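Local coordinates for thiamine-binding periplasmic protein (Escherichia coli, PDB 2QRY) that captures thiamine and its mono- and diphosphates in the periplasm with high affinity for import by the ThiBPQ ABC transporter, at residues L25-Y30 / C53-V58; A79-G84 / E248-T253; A100-A105 / T119-D124. All blocks are in the same frame, centred on the assembly; numbering follows the deposited sequence.

In the fold
Followed from the N terminus, the chain first returns on itself at contact 1, where strand 24-29 meets strand 54-59 after a mostly helical excursion. Contact 2 opens only after that loop is closed, and spans far more of the sequence, pairing strand 81-86 with strand 243-252. Contact 3 lies wholly within this long loop and closes a short one, between the segment following helix 90-96 and the start of strand 121-133. No two loops cross. In space the order is continuous: strands 54-59, 24-29, 81-86, 243-252 and 121-133 are successive neighbours in one mixed sheet, and contacts 1 and 2 both reach the bound thiamin phosphate.

Contact 1. Residues L25-Y30 / C53-V58; sequences LTVYTY and CELKLV. With TPS (thiamin phosphate), chain E.
Leu57 sets its CG beside its own backbone N and opposite the carbonyl carbon (chi1 -77°), and this swings CD2 toward Val27, where it rests 3.6 Å from Val27 CB and equally near Val27 CG1. Leu55 takes the other course, with CG anti to the backbone N (chi1 -176°), so that its CD1 methyl touches both Val27 CG2 at 3.7 Å and Leu25 CD1 at 3.8 Å. Leu25 and Leu55 run alongside each other in the same direction, and Val27 and Leu57 do likewise. Across the sheet Tyr28 and Val58 pair on the opposite face, Val58 CB approaching the ring obliquely, while the phenol hydroxyl of Tyr28 is hydrogen-bonded to Glu73.

The two strands are parallel and joined through a connection that carries the short helix 31-34 and then helix 40-48, a beta-alpha-beta crossover of the kind that builds the domains of periplasmic binding proteins. Phe47 of helix 40-48 and Leu261 and Phe265 of helix 259-269 pack against the leucine-rich face. Five backbone hydrogen bonds stitch the pair; Val27 lies in the middle of the ladder, its N donating to Lys56 O at 2.8 Å in an almost straight line (178°) and its O accepting from Val58 N at 2.9 Å.

Beyond the last bond, from Thr29 N to Val58 O, the chain reaches the ligand. One face of the Tyr30 ring, toward its rim, carries C6 of thiamin phosphate 3.8 Å above the plane; the opposite face has Thr29 OG1. Tyr30 OH is hydrogen-bonded to Glu248 and Asn282. A leucine here would probably deprive C6 of its flat support and leave Glu248 without this hydroxyl partner. At the far end of the pair, Lys56 NZ forms a salt bridge, weak as a hydrogen bond, with Glu54 OE1 at 3.2 Å.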
loop_
_atom_site.group_PDB
_atom_site.type_symbol
_atom_site.label_atom_id
_atom_site.label_comp_id
_atom_site.label_asym_id
_atom_site.label_seq_id
_atom_site.Cartn_x
_atom_site.Cartn_y
_atom_site.Cartn_z
ATOM N N LEU A 25 -0.015 11.863 -20.560
ATOM C CA LEU A 25 -0.506 11.999 -19.195
ATOM C C LEU A 25 0.479 11.194 -18.344
ATOM O O LEU A 25 0.472 9.959 -18.349
ATOM C CB LEU A 25 -1.931 11.441 -19.086
ATOM C CG LEU A 25 -2.846 11.864 -17.924
ATOM C CD1 LEU A 25 -2.622 10.991 -16.717
ATOM C CD2 LEU A 25 -2.615 13.322 -17.599
ATOM N N THR A 26 1.346 11.907 -17.636
ATOM C CA THR A 26 2.370 11.290 -16.802
ATOM C C THR A 26 1.857 10.925 -15.418
ATOM O O THR A 26 1.405 11.786 -14.669
ATOM C CB THR A 26 3.584 12.232 -16.669
ATOM O OG1 THR A 26 4.137 12.462 -17.970
ATOM C CG2 THR A 26 4.653 11.625 -15.771
ATOM N N VAL A 27 1.938 9.642 -15.081
ATOM C CA VAL A 27 1.464 9.170 -13.786
ATOM C C VAL A 27 2.546 8.506 -12.922
ATOM O O VAL A 27 2.972 7.385 -13.210
ATOM C CB VAL A 27 0.310 8.155 -13.966
ATOM C CG1 VAL A 27 -0.209 7.707 -12.600
ATOM C CG2 VAL A 27 -0.813 8.778 -14.800
ATOM N N TYR A 28 2.978 9.198 -11.867
ATOM C CA TYR A 28 3.973 8.654 -10.946
ATOM C C TYR A 28 3.337 7.537 -10.112
ATOM O O TYR A 28 2.222 7.686 -9.616
ATOM C CB TYR A 28 4.480 9.732 -9.984
ATOM C CG TYR A 28 5.488 10.705 -10.549
ATOM C CD1 TYR A 28 5.911 10.628 -11.877
ATOM C CD2 TYR A 28 6.034 11.699 -9.743
ATOM C CE1 TYR A 28 6.854 11.520 -12.383
ATOM C CE2 TYR A 28 6.974 12.590 -10.233
ATOM C CZ TYR A 28 7.381 12.498 -11.551
ATOM O OH TYR A 28 8.317 13.384 -12.030
ATOM N N THR A 29 4.051 6.429 -9.944
ATOM C CA THR A 29 3.538 5.320 -9.148
ATOM C C THR A 29 4.689 4.413 -8.693
ATOM O O THR A 29 5.841 4.650 -9.050
ATOM C CB THR A 29 2.493 4.493 -9.950
ATOM O OG1 THR A 29 1.857 3.555 -9.074
ATOM C CG2 THR A 29 3.163 3.746 -11.108
ATOM N N TYR A 30 4.379 3.390 -7.895
ATOM C CA TYR A 30 5.402 2.469 -7.412
ATOM C C TYR A 30 5.617 1.314 -8.390
ATOM O O TYR A 30 4.788 1.096 -9.283
ATOM C CB TYR A 30 5.042 1.968 -6.006
ATOM C CG TYR A 30 3.635 1.433 -5.834
ATOM C CD1 TYR A 30 3.312 0.123 -6.193
ATOM C CD2 TYR A 30 2.639 2.222 -5.250
ATOM C CE1 TYR A 30 2.027 -0.397 -5.960
ATOM C CE2 TYR A 30 1.354 1.719 -5.016
ATOM C CZ TYR A 30 1.058 0.409 -5.368
ATOM O OH TYR A 30 -0.191 -0.103 -5.092
ATOM N N CYS A 53 -4.905 9.430 -25.914
ATOM C CA CYS A 53 -3.755 10.053 -25.264
ATOM C C CYS A 53 -2.748 8.961 -24.956
ATOM O O CYS A 53 -3.039 7.779 -25.119
ATOM C CB CYS A 53 -4.162 10.717 -23.947
ATOM S SG CYS A 53 -4.409 9.540 -22.598
ATOM N N GLU A 54 -1.563 9.353 -24.509
ATOM C CA GLU A 54 -0.550 8.371 -24.164
ATOM C C GLU A 54 -0.350 8.380 -22.659
ATOM O O GLU A 54 0.256 9.304 -22.113
ATOM C CB GLU A 54 0.778 8.667 -24.864
ATOM C CG GLU A 54 1.855 7.641 -24.533
ATOM C CD GLU A 54 3.147 7.851 -25.304
ATOM O OE1 GLU A 54 3.703 8.969 -25.251
ATOM O OE2 GLU A 54 3.610 6.890 -25.957
ATOM N N LEU A 55 -0.880 7.359 -21.991
ATOM C CA LEU A 55 -0.745 7.241 -20.545
ATOM C C LEU A 55 0.661 6.750 -20.247
ATOM O O LEU A 55 1.036 5.648 -20.648
ATOM C CB LEU A 55 -1.753 6.240 -19.982
ATOM C CG LEU A 55 -1.742 6.123 -18.458
ATOM C CD1 LEU A 55 -2.320 7.394 -17.853
ATOM C CD2 LEU A 55 -2.551 4.915 -18.030
ATOM N N LYS A 56 1.436 7.563 -19.541
ATOM C CA LYS A 56 2.806 7.195 -19.218
ATOM C C LYS A 56 2.965 6.913 -17.727
ATOM O O LYS A 56 3.096 7.832 -16.919
ATOM C CB LYS A 56 3.749 8.314 -19.662
ATOM C CG LYS A 56 5.144 7.846 -20.003
ATOM C CD LYS A 56 5.866 8.862 -20.878
ATOM C CE LYS A 56 5.205 8.990 -22.254
ATOM N NZ LYS A 56 5.950 9.923 -23.156
ATOM N N LEU A 57 2.938 5.629 -17.376
ATOM C CA LEU A 57 3.074 5.190 -15.993
ATOM C C LEU A 57 4.541 5.037 -15.625
ATOM O O LEU A 57 5.240 4.171 -16.146
ATOM C CB LEU A 57 2.348 3.863 -15.796
ATOM C CG LEU A 57 0.828 3.991 -15.691
ATOM C CD1 LEU A 57 0.168 2.620 -15.858
ATOM C CD2 LEU A 57 0.477 4.617 -14.346
ATOM N N VAL A 58 5.001 5.880 -14.714
ATOM C CA VAL A 58 6.389 5.859 -14.297
ATOM C C VAL A 58 6.578 5.258 -12.910
ATOM O O VAL A 58 6.169 5.856 -11.913
ATOM C CB VAL A 58 6.969 7.295 -14.283
ATOM C CG1 VAL A 58 8.455 7.253 -14.013
ATOM C CG2 VAL A 58 6.683 7.991 -15.605
HETATM C CM2 TPS E . 1.585 -10.913 -3.981
HETATM N N3 TPS E . 1.017 -4.458 -2.880
HETATM C C2 TPS E . 2.257 -4.905 -2.859
HETATM S S1 TPS E . 3.201 -3.518 -2.465
HETATM C C5 TPS E . 1.874 -2.355 -2.332
HETATM C C4 TPS E . 0.779 -3.142 -2.614
HETATM C CM4 TPS E . -0.626 -2.549 -2.615
HETATM C C6 TPS E . 2.056 -0.911 -1.982
HETATM C C7 TPS E . 3.581 -0.816 -1.932
HETATM O O7 TPS E . 4.076 0.465 -1.562
HETATM N N1A TPS E . 0.645 -9.093 -2.619
HETATM C C2A TPS E . 1.145 -9.479 -3.796
HETATM N N3A TPS E . 1.264 -8.620 -4.806
HETATM C C4A TPS E . 0.884 -7.330 -4.681
HETATM N N4A TPS E . 1.023 -6.459 -5.746
HETATM C C5A TPS E . 0.345 -6.879 -3.434
HETATM C C6A TPS E . 0.244 -7.830 -2.405
HETATM C C7A TPS E . -0.113 -5.421 -3.188
HETATM P P1 TPS E . 5.688 0.353 -1.580
HETATM O O1 TPS E . 6.135 -0.820 -0.664
HETATM O O2 TPS E . 6.365 1.719 -1.152
HETATM O O3 TPS E . 6.133 0.030 -3.023
#

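Contact 2. Residues A79-G84 / E248-T253; sequences ADVVLG and EVAART. With TPS (thiamin phosphate), chain E.
Thr253 holds two successive carbonyls of the opposing segment: its N donates to Asp80 O at 3.0 Å, from above the carbonyl plane, and its hydroxyl OG1 donates to Ala79 O, also at 3.0 Å. The hydroxyl can do so because chi1 of 57° places it between the backbone N and the carbonyl carbon. Further along, Val82 N meets Ala251 O at 3.1 Å nearly along the C=O axis, and Gly84 N meets Val249 O at 3.1 Å; the return bond from Ala251 N to Val82 O is weak. At the ligand end a water donates to Gly84 O and to Glu248 OE1, bridging the two segments. Glu248, whose OE1 also bonds Tyr30, brings OE2 to 3.3 Å from the CM4 methyl of thiamin phosphate, a carboxylate placed where it would probably favour the positive thiazolium ring. The backbone angles of Gly84 leave no room for a beta carbon next to the carbonyl oxygen of Leu83, reason enough for a glycine.

Packing is modest. Ala250 CB sits 4.2 Å from Val81 CG1 and as far from Leu83 CB; the small methyl meets both of the larger side chains from one side.

Strands 81-86 and 243-252 are antiparallel neighbours in the sheet: helix 259-269 covers Val81 and Ala250, strand 24-29 lies on the far side of 81-86, and strand 121-133 runs beside 243-252.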
loop_
_atom_site.group_PDB
_atom_site.type_symbol
_atom_site.label_atom_id
_atom_site.label_comp_id
_atom_site.label_asym_id
_atom_site.label_seq_id
_atom_site.Cartn_x
_atom_site.Cartn_y
_atom_site.Cartn_z
ATOM N N ALA A 79 5.049 15.202 -13.388
ATOM C CA ALA A 79 3.880 14.376 -13.121
ATOM C C ALA A 79 2.563 15.145 -13.199
ATOM O O ALA A 79 2.475 16.304 -12.795
ATOM C CB ALA A 79 4.005 13.722 -11.757
ATOM N N ASP A 80 1.546 14.474 -13.722
ATOM C CA ASP A 80 0.200 15.026 -13.841
ATOM C C ASP A 80 -0.622 14.396 -12.719
ATOM O O ASP A 80 -1.518 15.018 -12.152
ATOM C CB ASP A 80 -0.411 14.656 -15.196
ATOM C CG ASP A 80 0.337 15.274 -16.367
ATOM O OD1 ASP A 80 0.427 16.521 -16.418
ATOM O OD2 ASP A 80 0.823 14.520 -17.236
ATOM N N VAL A 81 -0.297 13.148 -12.405
ATOM C CA VAL A 81 -0.988 12.412 -11.352
ATOM C C VAL A 81 -0.006 11.549 -10.557
ATOM O O VAL A 81 0.932 10.984 -11.118
ATOM C CB VAL A 81 -2.069 11.458 -11.934
ATOM C CG1 VAL A 81 -2.767 10.715 -10.810
ATOM C CG2 VAL A 81 -3.077 12.235 -12.749
ATOM N N VAL A 82 -0.218 11.464 -9.248
ATOM C CA VAL A 82 0.609 10.617 -8.399
ATOM C C VAL A 82 -0.296 9.491 -7.921
ATOM O O VAL A 82 -1.211 9.728 -7.135
ATOM C CB VAL A 82 1.146 11.366 -7.163
ATOM C CG1 VAL A 82 1.832 10.379 -6.227
ATOM C CG2 VAL A 82 2.121 12.457 -7.593
ATOM N N LEU A 83 -0.050 8.276 -8.405
ATOM C CA LEU A 83 -0.853 7.117 -8.022
ATOM C C LEU A 83 -0.071 6.201 -7.070
ATOM O O LEU A 83 1.005 5.723 -7.407
ATOM C CB LEU A 83 -1.269 6.340 -9.271
ATOM C CG LEU A 83 -2.172 5.112 -9.107
ATOM C CD1 LEU A 83 -3.049 4.952 -10.355
ATOM C CD2 LEU A 83 -1.331 3.865 -8.851
ATOM N N GLY A 84 -0.604 5.963 -5.880
ATOM C CA GLY A 84 0.107 5.101 -4.961
ATOM C C GLY A 84 0.365 5.664 -3.577
ATOM O O GLY A 84 1.139 5.090 -2.827
ATOM N N GLU A 248 -5.347 3.031 -0.777
ATOM C CA GLU A 248 -4.428 3.714 -1.680
ATOM C C GLU A 248 -5.204 4.765 -2.449
ATOM O O GLU A 248 -6.378 4.577 -2.752
ATOM C CB GLU A 248 -3.785 2.719 -2.646
ATOM C CG GLU A 248 -3.110 1.557 -1.955
ATOM C CD GLU A 248 -2.172 0.812 -2.873
ATOM O OE1 GLU A 248 -0.968 1.164 -2.907
ATOM O OE2 GLU A 248 -2.642 -0.113 -3.572
ATOM N N VAL A 249 -4.542 5.862 -2.779
ATOM C CA VAL A 249 -5.201 6.948 -3.482
ATOM C C VAL A 249 -4.360 7.557 -4.589
ATOM O O VAL A 249 -3.170 7.279 -4.722
ATOM C CB VAL A 249 -5.563 8.083 -2.501
ATOM C CG1 VAL A 249 -6.408 7.537 -1.364
ATOM C CG2 VAL A 249 -4.298 8.706 -1.949
ATOM N N ALA A 250 -5.010 8.396 -5.381
ATOM C CA ALA A 250 -4.366 9.105 -6.470
ATOM C C ALA A 250 -4.927 10.532 -6.477
ATOM O O ALA A 250 -6.039 10.773 -5.992
ATOM C CB ALA A 250 -4.654 8.417 -7.785
ATOM N N ALA A 251 -4.149 11.471 -7.005
ATOM C CA ALA A 251 -4.578 12.858 -7.083
ATOM C C ALA A 251 -3.842 13.557 -8.219
ATOM O O ALA A 251 -2.736 13.153 -8.599
ATOM C CB ALA A 251 -4.301 13.565 -5.773
ATOM N N ARG A 252 -4.459 14.599 -8.769
ATOM C CA ARG A 252 -3.845 15.345 -9.855
ATOM C C ARG A 252 -3.054 16.497 -9.246
ATOM O O ARG A 252 -3.431 17.038 -8.208
ATOM C CB ARG A 252 -4.919 15.867 -10.816
ATOM C CG ARG A 252 -5.748 17.048 -10.319
ATOM C CD ARG A 252 -6.903 17.320 -11.289
ATOM N NE ARG A 252 -7.304 18.728 -11.359
ATOM C CZ ARG A 252 -6.502 19.723 -11.741
ATOM N NH1 ARG A 252 -5.240 19.479 -12.086
ATOM N NH2 ARG A 252 -6.964 20.965 -11.793
ATOM N N THR A 253 -1.951 16.862 -9.887
ATOM C CA THR A 253 -1.114 17.939 -9.379
ATOM C C THR A 253 -1.664 19.300 -9.761
ATOM O O THR A 253 -2.325 19.447 -10.788
ATOM C CB THR A 253 0.323 17.811 -9.910
ATOM O OG1 THR A 253 0.312 17.813 -11.346
ATOM C CG2 THR A 253 0.951 16.505 -9.409
HETATM C CM2 TPS E . 1.585 -10.913 -3.981
HETATM N N3 TPS E . 1.017 -4.458 -2.880
HETATM C C2 TPS E . 2.257 -4.905 -2.859
HETATM S S1 TPS E . 3.201 -3.518 -2.465
HETATM C C5 TPS E . 1.874 -2.355 -2.332
HETATM C C4 TPS E . 0.779 -3.142 -2.614
HETATM C CM4 TPS E . -0.626 -2.549 -2.615
HETATM C C6 TPS E . 2.056 -0.911 -1.982
HETATM C C7 TPS E . 3.581 -0.816 -1.932
HETATM O O7 TPS E . 4.076 0.465 -1.562
HETATM N N1A TPS E . 0.645 -9.093 -2.619
HETATM C C2A TPS E . 1.145 -9.479 -3.796
HETATM N N3A TPS E . 1.264 -8.620 -4.806
HETATM C C4A TPS E . 0.884 -7.330 -4.681
HETATM N N4A TPS E . 1.023 -6.459 -5.746
HETATM C C5A TPS E . 0.345 -6.879 -3.434
HETATM C C6A TPS E . 0.244 -7.830 -2.405
HETATM C C7A TPS E . -0.113 -5.421 -3.188
HETATM P P1 TPS E . 5.688 0.353 -1.580
HETATM O O1 TPS E . 6.135 -0.820 -0.664
HETATM O O2 TPS E . 6.365 1.719 -1.152
HETATM O O3 TPS E . 6.133 0.030 -3.023
HETATM O O HOH W 1 0.628 2.814 -1.409
#

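Contact 3. Residues A100-A105 / T119-D124; sequences AKSGVA and TFVPFD
The CG2 methyl of Thr119 lies between the carbonyl of Ala100 and the Phe120 ring: it is 3.3 Å from Ala100 O across the contact and 3.7 Å above the ring plane, over the centre of one face. Having CG2 anti to the Thr119 backbone N makes this double contact possible. Phe120 also meets Phe99 edge-to-face and packs on Leu90, Ala93 and Ser94 of helix 90-96, as well as on Ala251.

The motif on the other segment is an ST turn, in which Ser102 OG accepts from Val104 N at 3.2 Å. The same hydroxyl is hydrogen-bonded to Asp118 O, so one small side chain both shapes its own turn and ties it to the approach of the neighbouring segment. The loop following helix 90-96 is thus fastened beside the start of strand 121-133; the touching residues lie away from the thiamine site. The length of that strand, and its antiparallel pairing with strand 243-252, are consistent with its being one of the extended connections between the two domains of a periplasmic binding protein.

The two segments share no direct hydrogen bond. A single water links their backbones instead, donating to Ala100 O at 2.7 Å and to Thr119 O at 2.9 Å. Much of the remaining contact is made by Val121, whose CB is directed at the loop. The valines meet at a slant, and Leu266 and Gln267 of helix 259-269 touch Val104 as well, while Met269 touches Val121. Val121 CG2 stands 3.5 Å from Ser102 CB and 3.8 Å from Val104 CG2.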
loop_
_atom_site.group_PDB
_atom_site.type_symbol
_atom_site.label_atom_id
_atom_site.label_comp_id
_atom_site.label_asym_id
_atom_site.label_seq_id
_atom_site.Cartn_x
_atom_site.Cartn_y
_atom_site.Cartn_z
ATOM N N ALA A 100 -4.385 19.284 -6.706
ATOM C CA ALA A 100 -5.605 20.034 -6.980
ATOM C C ALA A 100 -6.805 19.120 -6.725
ATOM O O ALA A 100 -6.639 17.916 -6.500
ATOM C CB ALA A 100 -5.609 20.511 -8.418
ATOM N N LYS A 101 -8.009 19.688 -6.747
ATOM C CA LYS A 101 -9.208 18.892 -6.528
ATOM C C LYS A 101 -9.401 17.935 -7.700
ATOM O O LYS A 101 -9.125 18.276 -8.851
ATOM C CB LYS A 101 -10.423 19.807 -6.343
ATOM C CG LYS A 101 -10.380 20.561 -5.020
ATOM C CD LYS A 101 -11.511 21.565 -4.881
ATOM C CE LYS A 101 -11.386 22.334 -3.571
ATOM N NZ LYS A 101 -12.468 23.348 -3.408
ATOM N N SER A 102 -9.861 16.729 -7.395
ATOM C CA SER A 102 -10.052 15.696 -8.404
ATOM C C SER A 102 -11.208 15.910 -9.365
ATOM O O SER A 102 -11.118 15.555 -10.542
ATOM C CB SER A 102 -10.247 14.345 -7.721
ATOM O OG SER A 102 -11.421 14.359 -6.925
ATOM N N GLY A 103 -12.301 16.474 -8.867
ATOM C CA GLY A 103 -13.455 16.660 -9.721
ATOM C C GLY A 103 -14.063 15.289 -9.956
ATOM O O GLY A 103 -14.624 15.005 -11.018
ATOM N N VAL A 104 -13.931 14.426 -8.954
ATOM C CA VAL A 104 -14.464 13.071 -9.020
ATOM C C VAL A 104 -15.604 12.950 -8.023
ATOM O O VAL A 104 -15.460 13.323 -6.860
ATOM C CB VAL A 104 -13.384 12.016 -8.666
ATOM C CG1 VAL A 104 -13.973 10.611 -8.741
ATOM C CG2 VAL A 104 -12.199 12.145 -9.615
ATOM N N ALA A 105 -16.737 12.432 -8.486
ATOM C CA ALA A 105 -17.901 12.260 -7.631
ATOM C C ALA A 105 -17.625 11.194 -6.576
ATOM O O ALA A 105 -17.190 10.087 -6.898
ATOM C CB ALA A 105 -19.109 11.871 -8.469
ATOM N N THR A 119 -9.820 15.874 -2.765
ATOM C CA THR A 119 -8.574 15.748 -3.513
ATOM C C THR A 119 -8.099 14.344 -3.888
ATOM O O THR A 119 -7.866 14.050 -5.062
ATOM C CB THR A 119 -7.436 16.450 -2.741
ATOM O OG1 THR A 119 -7.812 17.809 -2.479
ATOM C CG2 THR A 119 -6.132 16.422 -3.546
ATOM N N PHE A 120 -7.945 13.485 -2.886
ATOM C CA PHE A 120 -7.448 12.130 -3.110
ATOM C C PHE A 120 -8.537 11.081 -3.346
ATOM O O PHE A 120 -9.426 10.883 -2.520
ATOM C CB PHE A 120 -6.551 11.747 -1.933
ATOM C CG PHE A 120 -5.487 12.767 -1.652
ATOM C CD1 PHE A 120 -4.383 12.886 -2.488
ATOM C CD2 PHE A 120 -5.634 13.672 -0.610
ATOM C CE1 PHE A 120 -3.441 13.896 -2.296
ATOM C CE2 PHE A 120 -4.699 14.688 -0.407
ATOM C CZ PHE A 120 -3.601 14.800 -1.255
ATOM N N VAL A 121 -8.439 10.408 -4.486
ATOM C CA VAL A 121 -9.398 9.388 -4.882
ATOM C C VAL A 121 -8.876 7.968 -4.638
ATOM O O VAL A 121 -7.813 7.589 -5.131
ATOM C CB VAL A 121 -9.740 9.518 -6.386
ATOM C CG1 VAL A 121 -10.885 8.586 -6.745
ATOM C CG2 VAL A 121 -10.087 10.957 -6.720
ATOM N N PRO A 122 -9.625 7.164 -3.872
ATOM C CA PRO A 122 -9.188 5.792 -3.604
ATOM C C PRO A 122 -9.339 4.926 -4.847
ATOM O O PRO A 122 -10.217 5.173 -5.676
ATOM C CB PRO A 122 -10.137 5.330 -2.499
ATOM C CG PRO A 122 -10.543 6.586 -1.834
ATOM C CD PRO A 122 -10.738 7.541 -2.986
ATOM N N PHE A 123 -8.483 3.915 -4.979
ATOM C CA PHE A 123 -8.579 2.997 -6.104
ATOM C C PHE A 123 -8.552 1.544 -5.629
ATOM O O PHE A 123 -8.865 0.631 -6.391
ATOM C CB PHE A 123 -7.500 3.292 -7.165
ATOM C CG PHE A 123 -6.079 3.071 -6.712
ATOM C CD1 PHE A 123 -5.526 1.793 -6.696
ATOM C CD2 PHE A 123 -5.262 4.155 -6.395
ATOM C CE1 PHE A 123 -4.186 1.603 -6.384
ATOM C CE2 PHE A 123 -3.920 3.974 -6.082
ATOM C CZ PHE A 123 -3.382 2.700 -6.077
ATOM N N ASP A 124 -8.187 1.338 -4.365
ATOM C CA ASP A 124 -8.193 0.009 -3.748
ATOM C C ASP A 124 -7.841 0.070 -2.265
ATOM O O ASP A 124 -7.399 1.103 -1.767
ATOM C CB ASP A 124 -7.273 -0.995 -4.479
ATOM C CG ASP A 124 -5.791 -0.685 -4.333
ATOM O OD1 ASP A 124 -5.365 -0.104 -3.306
ATOM O OD2 ASP A 124 -5.037 -1.058 -5.258
HETATM O O HOH W 2 -6.879 15.372 -7.399
#